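Local coordinates for cutinase-like protein (Cryptococcus sp., PDB 2CZQ) that probably hydrolyses carboxylic ester bonds, as a cutinase-like enzyme built on the alpha/beta hydrolase fold, at residues A[65-68]-A[69-73]; A[147-151]-A[152-156]. All coordinates share one frame; numbering follows the deposited sequence. Where two conformers were deposited one is given.

Interaction 1. Residues A[65-68]-A[69-73]; sequences RRIN and SGLAA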
loop_
_atom_site.group_PDB
_atom_site.type_symbol
_atom_site.label_atom_id
_atom_site.label_comp_id
_atom_site.label_asym_id
_atom_site.label_seq_id
_atom_site.Cartn_x
_atom_site.Cartn_y
_atom_site.Cartn_z
ATOM N N ARG A 65 -4.538 -9.000 11.387
ATOM C CA ARG A 65 -5.154 -10.316 11.549
ATOM C C ARG A 65 -4.740 -11.258 10.416
ATOM O O ARG A 65 -4.343 -12.403 10.668
ATOM C CB ARG A 65 -6.678 -10.198 11.632
ATOM C CG ARG A 65 -7.431 -11.527 11.606
ATOM C CD ARG A 65 -8.799 -11.437 10.942
ATOM N NE ARG A 65 -8.873 -12.179 9.684
ATOM C CZ ARG A 65 -8.414 -11.753 8.508
ATOM N NH1 ARG A 65 -7.821 -10.575 8.398
ATOM N NH2 ARG A 65 -8.543 -12.519 7.434
ATOM N N ARG A 66 -4.831 -10.785 9.174
ATOM C CA ARG A 66 -4.468 -11.617 8.030
ATOM C C ARG A 66 -2.987 -11.981 8.048
ATOM O O ARG A 66 -2.625 -13.124 7.760
ATOM C CB ARG A 66 -4.852 -10.955 6.699
ATOM C CG ARG A 66 -4.571 -11.814 5.473
ATOM C CD ARG A 66 -5.391 -13.087 5.450
ATOM N NE ARG A 66 -5.109 -13.986 4.336
ATOM C CZ ARG A 66 -4.118 -14.877 4.303
ATOM N NH1 ARG A 66 -3.254 -14.971 5.306
ATOM N NH2 ARG A 66 -3.992 -15.680 3.254
ATOM N N ILE A 67 -2.136 -11.014 8.385
ATOM C CA ILE A 67 -0.703 -11.271 8.479
ATOM C C ILE A 67 -0.429 -12.384 9.490
ATOM O O ILE A 67 0.280 -13.354 9.198
ATOM C CB ILE A 67 0.061 -9.990 8.871
ATOM C CG1 ILE A 67 0.039 -8.983 7.722
ATOM C CG2 ILE A 67 1.501 -10.318 9.299
ATOM C CD1 ILE A 67 0.528 -7.603 8.121
ATOM N N ASN A 68 -0.993 -12.239 10.684
ATOM C CA ASN A 68 -0.719 -13.184 11.752
ATOM C C ASN A 68 -1.332 -14.557 11.500
ATOM O O ASN A 68 -0.707 -15.576 11.790
ATOM C CB ASN A 68 -1.142 -12.606 13.099
ATOM C CG ASN A 68 -0.239 -11.466 13.552
ATOM O OD1 ASN A 68 0.933 -11.398 13.186
ATOM N ND2 ASN A 68 -0.789 -10.562 14.353
ATOM N N SER A 69 -2.533 -14.593 10.930
ATOM C CA SER A 69 -3.163 -15.876 10.617
ATOM C C SER A 69 -2.361 -16.639 9.570
ATOM O O SER A 69 -2.197 -17.858 9.676
ATOM C CB SER A 69 -4.589 -15.670 10.102
ATOM O OG SER A 69 -5.440 -15.165 11.110
ATOM N N GLY A 70 -1.853 -15.921 8.570
ATOM C CA GLY A 70 -1.023 -16.530 7.551
ATOM C C GLY A 70 0.255 -17.098 8.133
ATOM O O GLY A 70 0.645 -18.221 7.807
ATOM N N LEU A 71 0.912 -16.337 9.007
ATOM C CA LEU A 71 2.171 -16.793 9.599
ATOM C C LEU A 71 1.982 -18.018 10.475
ATOM O O LEU A 71 2.868 -18.871 10.550
ATOM C CB LEU A 71 2.861 -15.671 10.373
ATOM C CG LEU A 71 3.528 -14.633 9.460
ATOM C CD1 LEU A 71 3.824 -13.350 10.220
ATOM C CD2 LEU A 71 4.796 -15.212 8.842
ATOM N N ALA A 72 0.832 -18.107 11.134
ATOM C CA ALA A 72 0.503 -19.297 11.919
ATOM C C ALA A 72 0.419 -20.555 11.052
ATOM O O ALA A 72 0.801 -21.639 11.491
ATOM C CB ALA A 72 -0.787 -19.096 12.688
ATOM N N ALA A 73 -0.075 -20.403 9.826
ATOM C CA ALA A 73 -0.228 -21.515 8.886
ATOM C C ALA A 73 1.033 -21.811 8.087
ATOM O O ALA A 73 1.275 -22.959 7.687
ATOM C CB ALA A 73 -1.383 -21.237 7.947
#
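Arg-65 to Asn-68 hand their carbonyls to the amides of Ser-69 to Ala-72, forming the last full turns of helix 57-73, which lies against the parallel sheet of the alpha/beta hydrolase fold. Four successive i to i+4 hydrogen bonds carry the backbone. The first, Ser-69 N to Arg-65 O at 2.9 Å, has an N-H...O angle of 161°; the fourth, Ala-72 N to Asn-68 O at 3.0 Å, is bent slightly more, to 154°. Ala-73 N closes the helix with weak bonds to Ser-69 O and Gly-70 O.

Apolar packing marks the side turned to the protein. Ile-67 and Leu-71, one turn apart, run side by side and point the same way, with Ile-67 CG2 3.9 Å from Leu-71 CD1. Ile-67 is buried against Ile-12 and Leu-81 of the sheet and Ala-104 of helix 103-107; Leu-71 continues this row to Ala-107 while remaining partly exposed. Leu-71 CG also lies 3.5 Å from Ile-67 O, and the same oxygen receives a weak hydrogen bond from the hydroxyl of Tyr-79.

Among the polar side chains, Arg-65 makes a salt bridge to Asp-62 in the conformer described. Arg-66 bends at chi2 (64°) and runs forward along the helix. Its NH2 is hydrogen-bonded to a bound citrate, probably from the crystallisation liquor, and Gly-70 CA meets the guanidinium of Arg-66 at its edge, near its plane, 3.5 Å from NH1.

Interaction 2. Residues A[147-151]-A[152-156]; sequences GSVPS and GWVSK
Trp-153 N donates to Pro-150 O at 2.9 Å, an i to i+3 hydrogen bond with an N-H...O angle of 157°, approaching from above the carbonyl plane. A longer bond of the same span follows, from Val-154 N to Ser-151 O at 3.3 Å. A water donates to Ser-151 O at 2.8 Å and accepts from Ser-155 N at 2.9 Å, bridging two residues four apart where no direct backbone bond is found. Lys-156 N then bonds to Trp-153 O.

Packing surrounds these bonds. The proline ring lies alongside the tryptophan, with Pro-150 CG 3.8 Å from Trp-153 CD1. Val-149, with CG1 anti to its backbone N (chi1 173°), places that methyl 3.8 Å from Trp-153 CB and 3.9 Å from Val-154 CG2, crossing the tryptophan side chain at about a right angle. Outside the turn, the indole meets Phe-105 edge-to-face and touches Leu-95 of helix 86-98, while Val-149 touches Val-92 and Leu-113.

The backbone angles fit a type I beta-turn at 150-153, overlapped by a nearly type I turn at 151-154; these overlapping beta-turns help connect helix 143-146 to strand 157-160 of the alpha/beta hydrolase sheet.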
loop_
_atom_site.group_PDB
_atom_site.type_symbol
_atom_site.label_atom_id
_atom_site.label_comp_id
_atom_site.label_asym_id
_atom_site.label_seq_id
_atom_site.Cartn_x
_atom_site.Cartn_y
_atom_site.Cartn_z
ATOM N N GLY A 147 0.275 10.554 11.784
ATOM C CA GLY A 147 1.641 10.104 11.635
ATOM C C GLY A 147 1.919 9.546 10.259
ATOM O O GLY A 147 1.102 9.650 9.342
ATOM N N SER A 148 3.090 8.937 10.137
ATOM C CA SER A 148 3.672 8.609 8.847
ATOM C C SER A 148 4.175 7.169 8.812
ATOM O O SER A 148 4.160 6.462 9.823
ATOM C CB SER A 148 4.841 9.556 8.581
ATOM O OG SER A 148 5.810 9.440 9.608
ATOM N N VAL A 149 4.616 6.742 7.633
ATOM C CA VAL A 149 5.367 5.501 7.502
ATOM C C VAL A 149 6.570 5.593 8.446
ATOM O O VAL A 149 7.359 6.532 8.333
ATOM C CB VAL A 149 5.866 5.317 6.047
ATOM C CG1 VAL A 149 6.798 4.117 5.930
ATOM C CG2 VAL A 149 4.696 5.184 5.080
ATOM N N PRO A 150 6.717 4.665 9.395
ATOM C CA PRO A 150 7.873 4.727 10.303
ATOM C C PRO A 150 9.197 4.593 9.560
ATOM O O PRO A 150 9.280 3.908 8.540
ATOM C CB PRO A 150 7.656 3.539 11.243
ATOM C CG PRO A 150 6.196 3.249 11.147
ATOM C CD PRO A 150 5.821 3.537 9.716
ATOM N N SER A 151 10.229 5.247 10.081
ATOM C CA SER A 151 11.544 5.248 9.444
ATOM C C SER A 151 12.041 3.844 9.087
ATOM O O SER A 151 12.612 3.643 8.019
ATOM C CB SER A 151 12.569 6.006 10.291
ATOM O OG SER A 151 12.785 5.359 11.527
ATOM N N GLY A 152 11.800 2.873 9.968
ATOM C CA GLY A 152 12.267 1.508 9.766
ATOM C C GLY A 152 11.537 0.724 8.686
ATOM O O GLY A 152 11.953 -0.387 8.350
ATOM N N TRP A 153 10.459 1.300 8.149
ATOM C CA TRP A 153 9.690 0.713 7.051
ATOM C C TRP A 153 9.980 1.368 5.700
ATOM O O TRP A 153 9.627 0.818 4.653
ATOM C CB TRP A 153 8.195 0.850 7.334
ATOM C CG TRP A 153 7.649 -0.124 8.320
ATOM C CD1 TRP A 153 7.545 0.038 9.671
ATOM C CD2 TRP A 153 7.115 -1.413 8.031
ATOM N NE1 TRP A 153 6.972 -1.074 10.241
ATOM C CE2 TRP A 153 6.695 -1.981 9.251
ATOM C CE3 TRP A 153 6.941 -2.152 6.853
ATOM C CZ2 TRP A 153 6.116 -3.252 9.328
ATOM C CZ3 TRP A 153 6.367 -3.411 6.929
ATOM C CH2 TRP A 153 5.959 -3.947 8.158
ATOM N N VAL A 154 10.596 2.548 5.716
ATOM C CA VAL A 154 10.731 3.356 4.508
ATOM C C VAL A 154 11.450 2.619 3.370
ATOM O O VAL A 154 11.048 2.730 2.212
ATOM C CB VAL A 154 11.394 4.716 4.825
ATOM C CG1 VAL A 154 11.775 5.460 3.553
ATOM C CG2 VAL A 154 10.461 5.570 5.678
ATOM N N SER A 155 12.492 1.857 3.700
ATOM C CA SER A 155 13.307 1.207 2.676
ATOM C C SER A 155 12.572 0.137 1.865
ATOM O O SER A 155 13.033 -0.237 0.788
ATOM C CB SER A 155 14.583 0.627 3.281
ATOM O OG SER A 155 14.296 -0.507 4.071
ATOM N N LYS A 156 11.441 -0.349 2.370
ATOM C CA LYS A 156 10.646 -1.313 1.612
ATOM C C LYS A 156 9.228 -0.802 1.337
ATOM O O LYS A 156 8.310 -1.582 1.105
ATOM C CB LYS A 156 10.657 -2.697 2.268
ATOM C CG LYS A 156 10.049 -2.747 3.647
ATOM C CD LYS A 156 10.235 -4.133 4.242
ATOM C CE LYS A 156 9.797 -4.160 5.692
ATOM N NZ LYS A 156 9.872 -5.535 6.272
HETATM O O HOH W 1 13.669 1.704 6.315
#

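In the fold
Interactions 1 and 2 have centres 22 Å apart and do not touch; their nearest atoms are about 7 Å from each other. Interaction 1 is a surface contact, 18 Å from the chain centre, with one buried residue among its eight touching ones. Interaction 2 lies 12 Å from that centre and is partly buried. Regular i to i+4 bonding spans 65-73, whereas 147-156 relies on i to i+3 bonds and a bridging water. Both meet helix 103-107: Ile-67 and Leu-71 from one contact, Trp-153 and Lys-156 from the other. Interaction 1 sends its arginine ends to partners outside its segments and touches strand 78-84; interaction 2 packs apolar side chains between helix 86-98 and the neighbouring strand 108-114.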